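Local coordinates for protein methyltransferase FkbM (Methylobacillus flagellatus KT, PDB 2PY6) that probably transfers a methyl group to an acceptor substrate, as a member of the FkbM family of methyltransferases, at residues A[230-235]-A[338-343]; A[327-332]-A[355-360]; A[361-366]-A[388-393]. All coordinates share one frame; numbering follows the deposited sequence.

Contact 1 (A[230-235]-A[338-343]); sequences MVDCGA and FIKMDI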
HETATM    1  N   MSE A 230      27.028  -2.661  26.774  1.00 30.00           N
HETATM    2  CA  MSE A 230      27.138  -1.914  25.517  1.00 28.36           C
HETATM    3  C   MSE A 230      26.955  -0.396  25.591  1.00 28.94           C
HETATM    4  O   MSE A 230      25.958   0.094  26.154  1.00 28.16           O
HETATM    5  CB  MSE A 230      26.067  -2.451  24.521  1.00 31.16           C
HETATM    6  CG  MSE A 230      26.140  -1.795  23.216  1.00 19.88           C
HETATM    7 SE   MSE A 230      25.023  -2.399  21.782  0.75 22.43          SE
HETATM    8  CE  MSE A 230      23.372  -2.142  22.414  1.00 29.21           C
ATOM      9  N   VAL A 231      27.926   0.329  25.021  1.00 28.76           N
ATOM     10  CA  VAL A 231      27.801   1.764  24.815  1.00 27.39           C
ATOM     11  C   VAL A 231      27.255   1.865  23.381  1.00 28.54           C
ATOM     12  O   VAL A 231      27.903   1.469  22.387  1.00 28.17           O
ATOM     13  CB  VAL A 231      29.139   2.531  24.979  1.00 28.46           C
ATOM     14  CG1 VAL A 231      28.968   4.026  24.708  1.00 27.12           C
ATOM     15  CG2 VAL A 231      29.715   2.303  26.374  1.00 29.99           C
ATOM     16  N   ASP A 232      26.019   2.339  23.295  1.00 28.51           N
ATOM     17  CA  ASP A 232      25.330   2.535  22.015  1.00 26.72           C
ATOM     18  C   ASP A 232      25.462   4.030  21.699  1.00 26.58           C
ATOM     19  O   ASP A 232      24.618   4.861  22.053  1.00 24.98           O
ATOM     20  CB  ASP A 232      23.896   2.064  22.159  1.00 26.51           C
ATOM     21  CG  ASP A 232      23.080   2.249  20.919  1.00 34.17           C
ATOM     22  OD1 ASP A 232      23.589   2.787  19.915  1.00 39.44           O
ATOM     23  OD2 ASP A 232      21.896   1.868  20.978  1.00 34.12           O
ATOM     24  N   CYS A 233      26.550   4.355  21.007  1.00 30.37           N
ATOM     25  CA  CYS A 233      26.904   5.722  20.708  1.00 33.10           C
ATOM     26  C   CYS A 233      26.302   6.092  19.351  1.00 34.17           C
ATOM     27  O   CYS A 233      26.694   5.536  18.314  1.00 36.70           O
ATOM     28  CB  CYS A 233      28.440   5.843  20.780  1.00 32.19           C
ATOM     29  SG  CYS A 233      29.053   7.480  20.696  1.00 44.91           S
ATOM     30  N   GLY A 234      25.349   7.026  19.386  1.00 29.92           N
ATOM     31  CA  GLY A 234      24.533   7.426  18.232  1.00 29.30           C
ATOM     32  C   GLY A 234      23.366   6.435  18.183  1.00 28.47           C
ATOM     33  O   GLY A 234      23.175   5.738  17.196  1.00 30.01           O
ATOM     34  N   ALA A 235      22.596   6.361  19.268  1.00 29.36           N
ATOM     35  CA  ALA A 235      21.510   5.366  19.421  1.00 29.22           C
ATOM     36  C   ALA A 235      20.305   5.528  18.490  1.00 30.47           C
ATOM     37  O   ALA A 235      19.574   4.568  18.316  1.00 30.72           O
ATOM     38  CB  ALA A 235      21.069   5.249  20.856  1.00 26.74           C
ATOM     39  N   PHE A 338      31.530  -3.700  24.914  1.00 26.47           N
ATOM     40  CA  PHE A 338      31.259  -3.404  23.518  1.00 26.35           C
ATOM     41  C   PHE A 338      30.923  -1.937  23.323  1.00 27.77           C
ATOM     42  O   PHE A 338      30.117  -1.373  24.073  1.00 27.06           O
ATOM     43  CB  PHE A 338      30.076  -4.282  23.054  1.00 29.15           C
ATOM     44  CG  PHE A 338      29.684  -4.103  21.615  1.00 27.07           C
ATOM     45  CD1 PHE A 338      30.637  -4.173  20.594  1.00 31.85           C
ATOM     46  CD2 PHE A 338      28.354  -3.983  21.263  1.00 29.93           C
ATOM     47  CE1 PHE A 338      30.292  -4.036  19.283  1.00 30.19           C
ATOM     48  CE2 PHE A 338      27.988  -3.842  19.931  1.00 28.43           C
ATOM     49  CZ  PHE A 338      28.956  -3.871  18.934  1.00 31.32           C
ATOM     50  N   ILE A 339      31.585  -1.310  22.350  1.00 27.51           N
ATOM     51  CA  ILE A 339      31.251   0.052  21.936  1.00 27.69           C
ATOM     52  C   ILE A 339      30.869   0.056  20.432  1.00 28.49           C
ATOM     53  O   ILE A 339      31.675  -0.286  19.543  1.00 26.68           O
ATOM     54  CB  ILE A 339      32.359   1.107  22.243  1.00 25.47           C
ATOM     55  CG1 ILE A 339      32.687   1.134  23.738  1.00 29.28           C
ATOM     56  CG2 ILE A 339      31.900   2.543  21.799  1.00 30.83           C
ATOM     57  CD1 ILE A 339      33.966   1.832  24.079  1.00 26.79           C
ATOM     58  N   LYS A 340      29.602   0.375  20.189  1.00 27.19           N
ATOM     59  CA  LYS A 340      29.063   0.573  18.857  1.00 27.49           C
ATOM     60  C   LYS A 340      29.088   2.081  18.669  1.00 29.14           C
ATOM     61  O   LYS A 340      28.713   2.819  19.608  1.00 29.60           O
ATOM     62  CB  LYS A 340      27.636   0.032  18.757  1.00 27.56           C
ATOM     63  CG  LYS A 340      26.851   0.511  17.459  1.00 28.64           C
ATOM     64  CD  LYS A 340      26.104   1.821  17.743  1.00 25.30           C
ATOM     65  CE  LYS A 340      25.327   2.320  16.651  1.00 31.75           C
ATOM     66  NZ  LYS A 340      24.248   3.130  17.210  1.00 28.33           N
HETATM   67  N   MSE A 341      29.523   2.543  17.499  1.00 27.67           N
HETATM   68  CA  MSE A 341      29.625   3.968  17.225  1.00 26.71           C
HETATM   69  C   MSE A 341      29.215   4.305  15.798  1.00 29.71           C
HETATM   70  O   MSE A 341      29.802   3.789  14.820  1.00 26.41           O
HETATM   71  CB  MSE A 341      31.043   4.466  17.461  1.00 26.80           C
HETATM   72  CG  MSE A 341      31.169   5.990  17.441  1.00 29.04           C
HETATM   73 SE   MSE A 341      32.919   6.674  17.739  0.75 24.05          SE
HETATM   74  CE  MSE A 341      33.028   6.374  19.516  1.00 25.53           C
ATOM     75  N   ASP A 342      28.205   5.174  15.695  1.00 28.46           N
ATOM     76  CA  ASP A 342      27.768   5.737  14.437  1.00 29.15           C
ATOM     77  C   ASP A 342      27.185   7.114  14.746  1.00 30.65           C
ATOM     78  O   ASP A 342      25.998   7.219  15.045  1.00 28.39           O
ATOM     79  CB  ASP A 342      26.706   4.881  13.778  1.00 30.54           C
ATOM     80  CG  ASP A 342      26.280   5.417  12.414  1.00 33.66           C
ATOM     81  OD1 ASP A 342      26.926   6.329  11.838  1.00 36.87           O
ATOM     82  OD2 ASP A 342      25.271   4.912  11.924  1.00 37.41           O
ATOM     83  N   ILE A 343      28.013   8.156  14.641  1.00 30.10           N
ATOM     84  CA  ILE A 343      27.581   9.523  14.998  1.00 33.10           C
ATOM     85  C   ILE A 343      27.767  10.554  13.906  1.00 33.47           C
ATOM     86  O   ILE A 343      28.539  10.350  12.977  1.00 33.05           O
ATOM     87  CB  ILE A 343      28.259   9.967  16.348  1.00 33.81           C
ATOM     88  CG1 ILE A 343      29.782  10.055  16.231  1.00 28.02           C
ATOM     89  CG2 ILE A 343      27.900   8.938  17.437  1.00 35.48           C
ATOM     90  CD1 ILE A 343      30.476  10.787  17.392  1.00 30.79           C
TER
HETATM   91  O   HOH W   1      23.400   6.579  14.523  1.00 34.44           O
HETATM   92  O   HOH W   2      21.115   2.527  16.318  1.00 32.60           O
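Lys340 and Cys233 bury the most surface where strands 230-233 and 338-341 run side by side, their axes 4.8 Å apart and only 8° from parallel. Main-chain bonds fix the register: Lys340 N donates to Val231 O, Lys340 O accepts from Cys233 N at 3.0 Å, and Asp342 N closes onto Cys233 O. The Lys340 side chain lies alongside Asp232, its CD brought round by a bend at chi2 (-90°). Its ammonium NZ forms a salt bridge with Asp232 OD1 at 2.8 Å, meeting that oxygen nearly along its C-O bond. NZ also donates to Gly234 O at 2.8 Å, this time from above the carbonyl plane, 62° out of it. The buried charge is thus gripped by a carboxylate and a main-chain oxygen. On the other face of the sheet, Cys233 SG packs against Ile343 CG2 at 3.8 Å and Met341 CG at 4.2 Å. Met230, present like Met341 as selenomethionine, and Phe338 complete the Lys340 face: the selenium SE of Met230 sits at the ring edge, 4.8 Å from the centroid, in a Met-aromatic contact. Beyond the strands, water 1 links Gly234 O to Asp342 O. Neighbouring central parallel strands, the first running into a glycine-containing turn and then a helix, are characteristic of the Rossmann-like methyltransferase fold, in whose relatives this turn borders the cofactor site.

Contact 2 (A[327-332]-A[355-360]); sequences PIDDII and RRAISE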
ATOM      1  N   PRO A 327      32.360  13.248  27.236  1.00 22.76           N
ATOM      2  CA  PRO A 327      33.118  12.069  26.864  1.00 28.18           C
ATOM      3  C   PRO A 327      32.461  10.793  27.410  1.00 27.14           C
ATOM      4  O   PRO A 327      31.895  10.822  28.497  1.00 23.54           O
ATOM      5  CB  PRO A 327      34.496  12.306  27.516  1.00 25.93           C
ATOM      6  CG  PRO A 327      34.182  13.101  28.708  1.00 26.46           C
ATOM      7  CD  PRO A 327      33.006  13.971  28.341  1.00 23.87           C
ATOM      8  N   ILE A 328      32.556   9.713  26.639  1.00 28.70           N
ATOM      9  CA  ILE A 328      32.019   8.382  27.012  1.00 29.13           C
ATOM     10  C   ILE A 328      32.482   7.900  28.393  1.00 27.90           C
ATOM     11  O   ILE A 328      31.676   7.374  29.148  1.00 27.17           O
ATOM     12  CB  ILE A 328      32.375   7.324  25.922  1.00 31.54           C
ATOM     13  CG1 ILE A 328      31.496   7.552  24.696  1.00 25.98           C
ATOM     14  CG2 ILE A 328      32.146   5.874  26.419  1.00 28.48           C
ATOM     15  CD1 ILE A 328      32.018   6.962  23.410  1.00 28.39           C
ATOM     16  N   ASP A 329      33.769   8.079  28.691  1.00 24.87           N
ATOM     17  CA  ASP A 329      34.363   7.705  29.962  1.00 27.10           C
ATOM     18  C   ASP A 329      33.648   8.381  31.142  1.00 26.83           C
ATOM     19  O   ASP A 329      33.609   7.841  32.222  1.00 27.58           O
ATOM     20  CB  ASP A 329      35.852   8.098  30.025  1.00 23.21           C
ATOM     21  CG  ASP A 329      36.751   7.241  29.149  1.00 29.58           C
ATOM     22  OD1 ASP A 329      36.402   6.089  28.859  1.00 28.49           O
ATOM     23  OD2 ASP A 329      37.848   7.717  28.788  1.00 29.64           O
ATOM     24  N   ASP A 330      33.114   9.573  30.948  1.00 31.96           N
ATOM     25  CA  ASP A 330      32.340  10.270  32.037  1.00 31.19           C
ATOM     26  C   ASP A 330      30.853   9.888  32.038  1.00 25.66           C
ATOM     27  O   ASP A 330      30.223   9.863  33.076  1.00 26.94           O
ATOM     28  CB  ASP A 330      32.509  11.793  31.987  1.00 30.02           C
ATOM     29  CG  ASP A 330      32.022  12.479  33.266  1.00 33.19           C
ATOM     30  OD1 ASP A 330      32.434  12.068  34.374  1.00 39.37           O
ATOM     31  OD2 ASP A 330      31.244  13.447  33.166  1.00 31.45           O
ATOM     32  N   ILE A 331      30.299   9.582  30.877  1.00 29.74           N
ATOM     33  CA  ILE A 331      28.863   9.223  30.750  1.00 28.26           C
ATOM     34  C   ILE A 331      28.542   7.887  31.411  1.00 29.04           C
ATOM     35  O   ILE A 331      27.528   7.752  32.112  1.00 32.26           O
ATOM     36  CB  ILE A 331      28.433   9.171  29.236  1.00 29.64           C
ATOM     37  CG1 ILE A 331      28.523  10.557  28.591  1.00 27.21           C
ATOM     38  CG2 ILE A 331      27.005   8.602  29.073  1.00 29.31           C
ATOM     39  CD1 ILE A 331      28.464  10.569  27.034  1.00 26.37           C
ATOM     40  N   ILE A 332      29.390   6.894  31.150  1.00 27.43           N
ATOM     41  CA  ILE A 332      29.211   5.537  31.675  1.00 27.16           C
ATOM     42  C   ILE A 332      29.759   5.403  33.085  1.00 29.34           C
ATOM     43  O   ILE A 332      30.529   6.266  33.535  1.00 26.55           O
ATOM     44  CB  ILE A 332      29.829   4.450  30.725  1.00 27.80           C
ATOM     45  CG1 ILE A 332      31.358   4.468  30.684  1.00 31.51           C
ATOM     46  CG2 ILE A 332      29.238   4.576  29.317  1.00 27.32           C
ATOM     47  CD1 ILE A 332      31.939   3.516  29.640  1.00 28.92           C
ATOM     48  N   ARG A 355      38.890   6.897  25.700  1.00 29.38           N
ATOM     49  CA  ARG A 355      40.213   6.280  25.765  1.00 30.86           C
ATOM     50  C   ARG A 355      40.511   5.423  26.958  1.00 28.93           C
ATOM     51  O   ARG A 355      41.269   4.481  26.805  1.00 24.50           O
ATOM     52  CB  ARG A 355      41.373   7.277  25.550  1.00 29.77           C
ATOM     53  CG  ARG A 355      41.535   8.353  26.535  1.00 37.14           C
ATOM     54  CD  ARG A 355      42.452   9.448  25.976  1.00 39.08           C
ATOM     55  NE  ARG A 355      42.589  10.588  26.901  1.00 45.93           N
ATOM     56  CZ  ARG A 355      41.951  11.766  26.838  1.00 52.60           C
ATOM     57  NH1 ARG A 355      41.080  12.078  25.870  1.00 54.47           N
ATOM     58  NH2 ARG A 355      42.216  12.681  27.773  1.00 55.16           N
ATOM     59  N   ARG A 356      39.959   5.754  28.124  1.00 27.63           N
ATOM     60  CA  ARG A 356      40.175   4.980  29.338  1.00 29.72           C
ATOM     61  C   ARG A 356      39.460   3.649  29.201  1.00 29.05           C
ATOM     62  O   ARG A 356      40.001   2.609  29.518  1.00 26.35           O
ATOM     63  CB  ARG A 356      39.673   5.735  30.576  1.00 28.60           C
ATOM     64  CG  ARG A 356      40.546   6.940  30.959  1.00 34.60           C
ATOM     65  CD  ARG A 356      39.790   8.009  31.741  1.00 38.70           C
ATOM     66  NE  ARG A 356      38.912   7.430  32.747  1.00 41.04           N
ATOM     67  CZ  ARG A 356      37.802   8.001  33.214  1.00 45.57           C
ATOM     68  NH1 ARG A 356      37.399   9.206  32.803  1.00 46.15           N
ATOM     69  NH2 ARG A 356      37.073   7.348  34.113  1.00 55.82           N
ATOM     70  N   ALA A 357      38.237   3.680  28.699  1.00 28.86           N
ATOM     71  CA  ALA A 357      37.482   2.450  28.508  1.00 29.49           C
ATOM     72  C   ALA A 357      38.187   1.526  27.487  1.00 28.07           C
ATOM     73  O   ALA A 357      38.318   0.311  27.693  1.00 26.31           O
ATOM     74  CB  ALA A 357      36.063   2.780  28.024  1.00 29.16           C
ATOM     75  N   ILE A 358      38.605   2.116  26.377  1.00 28.26           N
ATOM     76  CA  ILE A 358      39.245   1.372  25.292  1.00 28.87           C
ATOM     77  C   ILE A 358      40.599   0.845  25.747  1.00 28.93           C
ATOM     78  O   ILE A 358      40.843  -0.358  25.673  1.00 31.58           O
ATOM     79  CB  ILE A 358      39.306   2.212  23.977  1.00 30.06           C
ATOM     80  CG1 ILE A 358      37.887   2.436  23.418  1.00 33.38           C
ATOM     81  CG2 ILE A 358      40.163   1.510  22.894  1.00 31.15           C
ATOM     82  CD1 ILE A 358      37.790   3.579  22.366  1.00 31.82           C
ATOM     83  N   SER A 359      41.459   1.722  26.252  1.00 29.55           N
ATOM     84  CA  SER A 359      42.815   1.327  26.667  1.00 29.74           C
ATOM     85  C   SER A 359      42.845   0.388  27.858  1.00 30.85           C
ATOM     86  O   SER A 359      43.610  -0.544  27.878  1.00 27.20           O
ATOM     87  CB  SER A 359      43.682   2.557  27.006  1.00 30.16           C
ATOM     88  OG  SER A 359      43.197   3.221  28.148  1.00 27.90           O
ATOM     89  N   GLU A 360      42.002   0.632  28.853  1.00 33.77           N
ATOM     90  CA  GLU A 360      42.012  -0.193  30.052  1.00 36.44           C
ATOM     91  C   GLU A 360      41.296  -1.530  29.944  1.00 33.41           C
ATOM     92  O   GLU A 360      41.763  -2.500  30.518  1.00 31.39           O
ATOM     93  CB  GLU A 360      41.441   0.589  31.226  1.00 36.29           C
ATOM     94  CG  GLU A 360      42.274   1.798  31.595  1.00 41.86           C
ATOM     95  CD  GLU A 360      41.637   2.638  32.715  1.00 42.62           C
ATOM     96  OE1 GLU A 360      40.674   2.169  33.376  1.00 51.07           O
ATOM     97  OE2 GLU A 360      42.098   3.779  32.913  1.00 51.60           O
TER
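Asp329 meets the first turn of helix 355-361 through both carboxylate oxygens, one backbone amide to each. OD1 accepts from Ala357 N at 3.0 Å with an N-H...O angle of 149°, and OD2 accepts from Arg356 N, also at 3.0 Å, at 157°. Both donors come in on the syn side, somewhat out of the carboxylate plane. Alongside the first of these bonds, Ala357 CB comes within 3.4 Å of Asp329 OD1. The Asp329 side chain has CG anti to its own carbonyl carbon, directing the group at the neighbouring helix. The two bonds fix the carboxylate's rotation, and its negative charge at the N-terminal end of a helix would be expected to interact favourably with the helix dipole.

The helix so engaged belongs to the beta-alpha-beta crossover that carries the chain from strand 338-341 to strand 364-368, whereas short helix 328-331 comes just before the first of these strands. A backbone hydrogen bond between Asp329 and Gly353 joins the same two regions.

Charge and van der Waals contacts involve Arg356, whose side chain bends at chi3 to bring NE back beside Asp329. One face of its guanidinium is covered by Asp329 CB, 3.3 Å above the plane and displaced toward the rim. The guanidinium and carboxylate planes stand 47° apart. OD2 lies 4.1 Å from Arg356 NE and well out of that plane, which leaves a purely electrostatic attraction with no N-H pointing at the oxygen.

Apolar packing between the two segments is slight, a loose approach of Ile332 CD1 to Ala357 CB at 4.5 Å. Ile328, in the short helix, turns instead onto Ala354 and onto Val231 and Cys233 of strand 229-233.

Contact 3 (A[361-366]-A[388-393]); sequences HKPKLA and PDYQIG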
ATOM      1  N   HIS A 361      40.195  -1.588  29.193  1.00 32.36           N
ATOM      2  CA  HIS A 361      39.366  -2.804  29.110  1.00 31.41           C
ATOM      3  C   HIS A 361      39.219  -3.551  27.780  1.00 31.06           C
ATOM      4  O   HIS A 361      38.609  -4.627  27.750  1.00 31.76           O
ATOM      5  CB  HIS A 361      37.992  -2.456  29.634  1.00 32.02           C
ATOM      6  CG  HIS A 361      38.031  -1.926  31.025  1.00 33.46           C
ATOM      7  ND1 HIS A 361      38.371  -2.720  32.095  1.00 32.09           N
ATOM      8  CD2 HIS A 361      37.822  -0.681  31.522  1.00 28.56           C
ATOM      9  CE1 HIS A 361      38.363  -1.985  33.197  1.00 36.81           C
ATOM     10  NE2 HIS A 361      38.042  -0.745  32.872  1.00 29.52           N
ATOM     11  N   LYS A 362      39.741  -2.975  26.703  1.00 27.59           N
ATOM     12  CA  LYS A 362      39.709  -3.578  25.400  1.00 25.43           C
ATOM     13  C   LYS A 362      38.337  -4.129  25.060  1.00 27.94           C
ATOM     14  O   LYS A 362      38.181  -5.322  24.789  1.00 25.48           O
ATOM     15  CB  LYS A 362      40.746  -4.687  25.295  1.00 25.03           C
ATOM     16  CG  LYS A 362      41.055  -5.115  23.862  1.00 27.54           C
ATOM     17  CD  LYS A 362      41.845  -6.402  23.822  1.00 28.75           C
ATOM     18  CE  LYS A 362      41.925  -6.971  22.447  1.00 33.76           C
ATOM     19  NZ  LYS A 362      42.451  -8.334  22.538  1.00 37.06           N
ATOM     20  N   PRO A 363      37.338  -3.262  25.039  1.00 26.19           N
ATOM     21  CA  PRO A 363      36.056  -3.786  24.638  1.00 28.91           C
ATOM     22  C   PRO A 363      36.049  -4.045  23.120  1.00 28.74           C
ATOM     23  O   PRO A 363      36.883  -3.485  22.376  1.00 25.30           O
ATOM     24  CB  PRO A 363      35.110  -2.660  24.983  1.00 28.16           C
ATOM     25  CG  PRO A 363      35.911  -1.452  24.949  1.00 24.50           C
ATOM     26  CD  PRO A 363      37.309  -1.820  25.271  1.00 29.95           C
ATOM     27  N   LYS A 364      35.134  -4.895  22.676  1.00 28.05           N
ATOM     28  CA  LYS A 364      34.902  -5.065  21.263  1.00 26.82           C
ATOM     29  C   LYS A 364      34.412  -3.717  20.762  1.00 24.77           C
ATOM     30  O   LYS A 364      33.770  -2.959  21.511  1.00 27.22           O
ATOM     31  CB  LYS A 364      33.825  -6.120  20.996  1.00 24.78           C
ATOM     32  CG  LYS A 364      34.136  -7.521  21.412  1.00 29.40           C
ATOM     33  CD  LYS A 364      32.971  -8.494  21.122  1.00 30.98           C
ATOM     34  CE  LYS A 364      31.725  -8.262  21.955  1.00 32.88           C
ATOM     35  NZ  LYS A 364      31.981  -8.581  23.349  1.00 30.83           N
ATOM     36  N   LEU A 365      34.734  -3.381  19.518  1.00 24.74           N
ATOM     37  CA  LEU A 365      34.275  -2.127  18.938  1.00 27.04           C
ATOM     38  C   LEU A 365      33.704  -2.371  17.557  1.00 27.12           C
ATOM     39  O   LEU A 365      34.246  -3.175  16.761  1.00 27.24           O
ATOM     40  CB  LEU A 365      35.429  -1.103  18.782  1.00 26.76           C
ATOM     41  CG  LEU A 365      36.370  -0.809  19.958  1.00 27.20           C
ATOM     42  CD1 LEU A 365      37.540   0.048  19.512  1.00 27.92           C
ATOM     43  CD2 LEU A 365      35.635  -0.125  21.105  1.00 26.99           C
ATOM     44  N   ALA A 366      32.638  -1.639  17.266  1.00 28.26           N
ATOM     45  CA  ALA A 366      32.040  -1.593  15.919  1.00 27.38           C
ATOM     46  C   ALA A 366      31.947  -0.114  15.611  1.00 28.65           C
ATOM     47  O   ALA A 366      31.080   0.590  16.169  1.00 26.65           O
ATOM     48  CB  ALA A 366      30.716  -2.256  15.876  1.00 23.22           C
ATOM     49  N   PRO A 388      47.115  -1.217  21.232  1.00 28.62           N
ATOM     50  CA  PRO A 388      47.732  -1.828  20.033  1.00 29.59           C
ATOM     51  C   PRO A 388      47.519  -3.327  19.773  1.00 29.38           C
ATOM     52  O   PRO A 388      47.779  -3.760  18.665  1.00 31.47           O
ATOM     53  CB  PRO A 388      49.243  -1.522  20.198  1.00 29.73           C
ATOM     54  CG  PRO A 388      49.458  -1.194  21.582  1.00 29.13           C
ATOM     55  CD  PRO A 388      48.129  -0.794  22.218  1.00 31.45           C
ATOM     56  N   ASP A 389      47.006  -4.085  20.748  1.00 28.93           N
ATOM     57  CA  ASP A 389      46.793  -5.536  20.601  1.00 29.79           C
ATOM     58  C   ASP A 389      45.446  -5.933  19.958  1.00 30.11           C
ATOM     59  O   ASP A 389      45.105  -7.110  19.931  1.00 27.04           O
ATOM     60  CB  ASP A 389      46.972  -6.255  21.961  1.00 29.71           C
ATOM     61  CG  ASP A 389      45.894  -5.891  22.988  1.00 33.63           C
ATOM     62  OD1 ASP A 389      45.130  -4.929  22.766  1.00 32.16           O
ATOM     63  OD2 ASP A 389      45.835  -6.567  24.034  1.00 32.22           O
ATOM     64  N   TYR A 390      44.672  -4.959  19.469  1.00 29.13           N
ATOM     65  CA  TYR A 390      43.412  -5.285  18.806  1.00 30.62           C
ATOM     66  C   TYR A 390      43.624  -5.955  17.451  1.00 30.78           C
ATOM     67  O   TYR A 390      44.573  -5.649  16.739  1.00 30.87           O
ATOM     68  CB  TYR A 390      42.594  -4.045  18.502  1.00 26.74           C
ATOM     69  CG  TYR A 390      41.665  -3.517  19.558  1.00 30.17           C
ATOM     70  CD1 TYR A 390      40.588  -4.268  19.999  1.00 31.96           C
ATOM     71  CD2 TYR A 390      41.786  -2.205  20.033  1.00 30.98           C
ATOM     72  CE1 TYR A 390      39.678  -3.751  20.923  1.00 29.94           C
ATOM     73  CE2 TYR A 390      40.898  -1.687  20.957  1.00 29.84           C
ATOM     74  CZ  TYR A 390      39.828  -2.460  21.388  1.00 32.66           C
ATOM     75  OH  TYR A 390      38.935  -1.934  22.288  1.00 26.10           O
ATOM     76  N   GLN A 391      42.726  -6.871  17.116  1.00 33.51           N
ATOM     77  CA  GLN A 391      42.644  -7.417  15.771  1.00 32.32           C
ATOM     78  C   GLN A 391      41.614  -6.508  15.076  1.00 32.17           C
ATOM     79  O   GLN A 391      40.736  -5.956  15.746  1.00 30.47           O
ATOM     80  CB  GLN A 391      42.154  -8.845  15.785  1.00 30.56           C
ATOM     81  CG  GLN A 391      43.090  -9.770  16.530  1.00 35.44           C
ATOM     82  CD  GLN A 391      42.945 -11.188  16.093  1.00 37.81           C
ATOM     83  OE1 GLN A 391      42.343 -11.989  16.797  1.00 50.92           O
ATOM     84  NE2 GLN A 391      43.432 -11.503  14.885  1.00 40.18           N
ATOM     85  N   ILE A 392      41.712  -6.365  13.755  1.00 30.81           N
ATOM     86  CA  ILE A 392      40.857  -5.460  13.020  1.00 30.63           C
ATOM     87  C   ILE A 392      40.201  -6.149  11.815  1.00 29.04           C
ATOM     88  O   ILE A 392      40.841  -6.912  11.075  1.00 25.46           O
ATOM     89  CB  ILE A 392      41.653  -4.215  12.495  1.00 30.26           C
ATOM     90  CG1 ILE A 392      42.543  -3.628  13.580  1.00 34.06           C
ATOM     91  CG2 ILE A 392      40.662  -3.165  11.908  1.00 33.80           C
ATOM     92  CD1 ILE A 392      43.450  -2.492  13.095  1.00 37.64           C
ATOM     93  N   GLY A 393      38.918  -5.875  11.629  1.00 29.06           N
ATOM     94  CA  GLY A 393      38.170  -6.368  10.460  1.00 29.13           C
ATOM     95  C   GLY A 393      37.385  -5.221   9.858  1.00 32.56           C
ATOM     96  O   GLY A 393      37.331  -4.121  10.442  1.00 29.62           O
TER
HETATM   97  O   HOH W   3      43.053  -8.909  19.946  1.00 27.61           O
HETATM   98  O   HOH W   4      44.730  -8.875  24.332  1.00 41.41           O
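The backbones come nearest at Lys362 and Tyr390, their CA atoms 7.8 Å apart, and the separation widens to 9.5 Å between Leu365 CA and Ile392 CA, because strand 404-408 lies between strands 364-368 and 392-396 in the sheet. Side chains therefore bridge the gap, to one another and to main-chain oxygens. Tyr390 OH donates to Pro363 O at 2.6 Å; the hydroxyl lies in the carbonyl plane with a C=O...O angle of 145°, and the carbonyl oxygen sits at the edge of the ring, near its plane. Leu365 crosses the tyrosine at about a right angle, its CD1 packing 3.9 Å from Tyr390 CZ. Lys362, extended beyond CG, slides past the ring in the opposite direction and brings CG within 3.5 Å of Tyr390 CE1. It then reaches Asp389 tip to tip, yet NZ remains 4.1 Å from Asp389 OD2, beyond a salt bridge. Two waters span the gap: water 3 accepts from NZ and donates to Asp389 O, while water 4 accepts from NZ and donates to Asp389 OD2 at 2.6 Å. Asp389 OD1 has a direct salt-bridge partner in Arg387. The chemistry thus divides in two: the buried Tyr390 hydroxyl is hydrogen-bonded to a carbonyl just before strand 364-368, while the lysine and aspartate charges would be expected to attract each other, with water bridging them.

Overall arrangement
All three contacts lie within the Rossmann-like methyltransferase domain. Contacts 1 and 2 have centres about 12 Å apart, and contact 3 lies about 14 Å from each. Segments of contacts 1 and 2 alternate along the chain (230-235, 327-332, 338-343, 355-360); contact 3 follows in series. Strand 338-341 of contact 1 neighbours strand 364-368 of contact 3 in the seven-stranded mixed sheet, with Ile339 and Met341 probably hydrogen-bonded to Ala366. Contact 2 covers one face of this sheet: Ile328 and Ile332 pack on Val231, while Ile358 meets Ile339, Leu365 and Tyr390. Together they run from the sheet centre, over the helices on one face, to the approach to its edge strand 392-396.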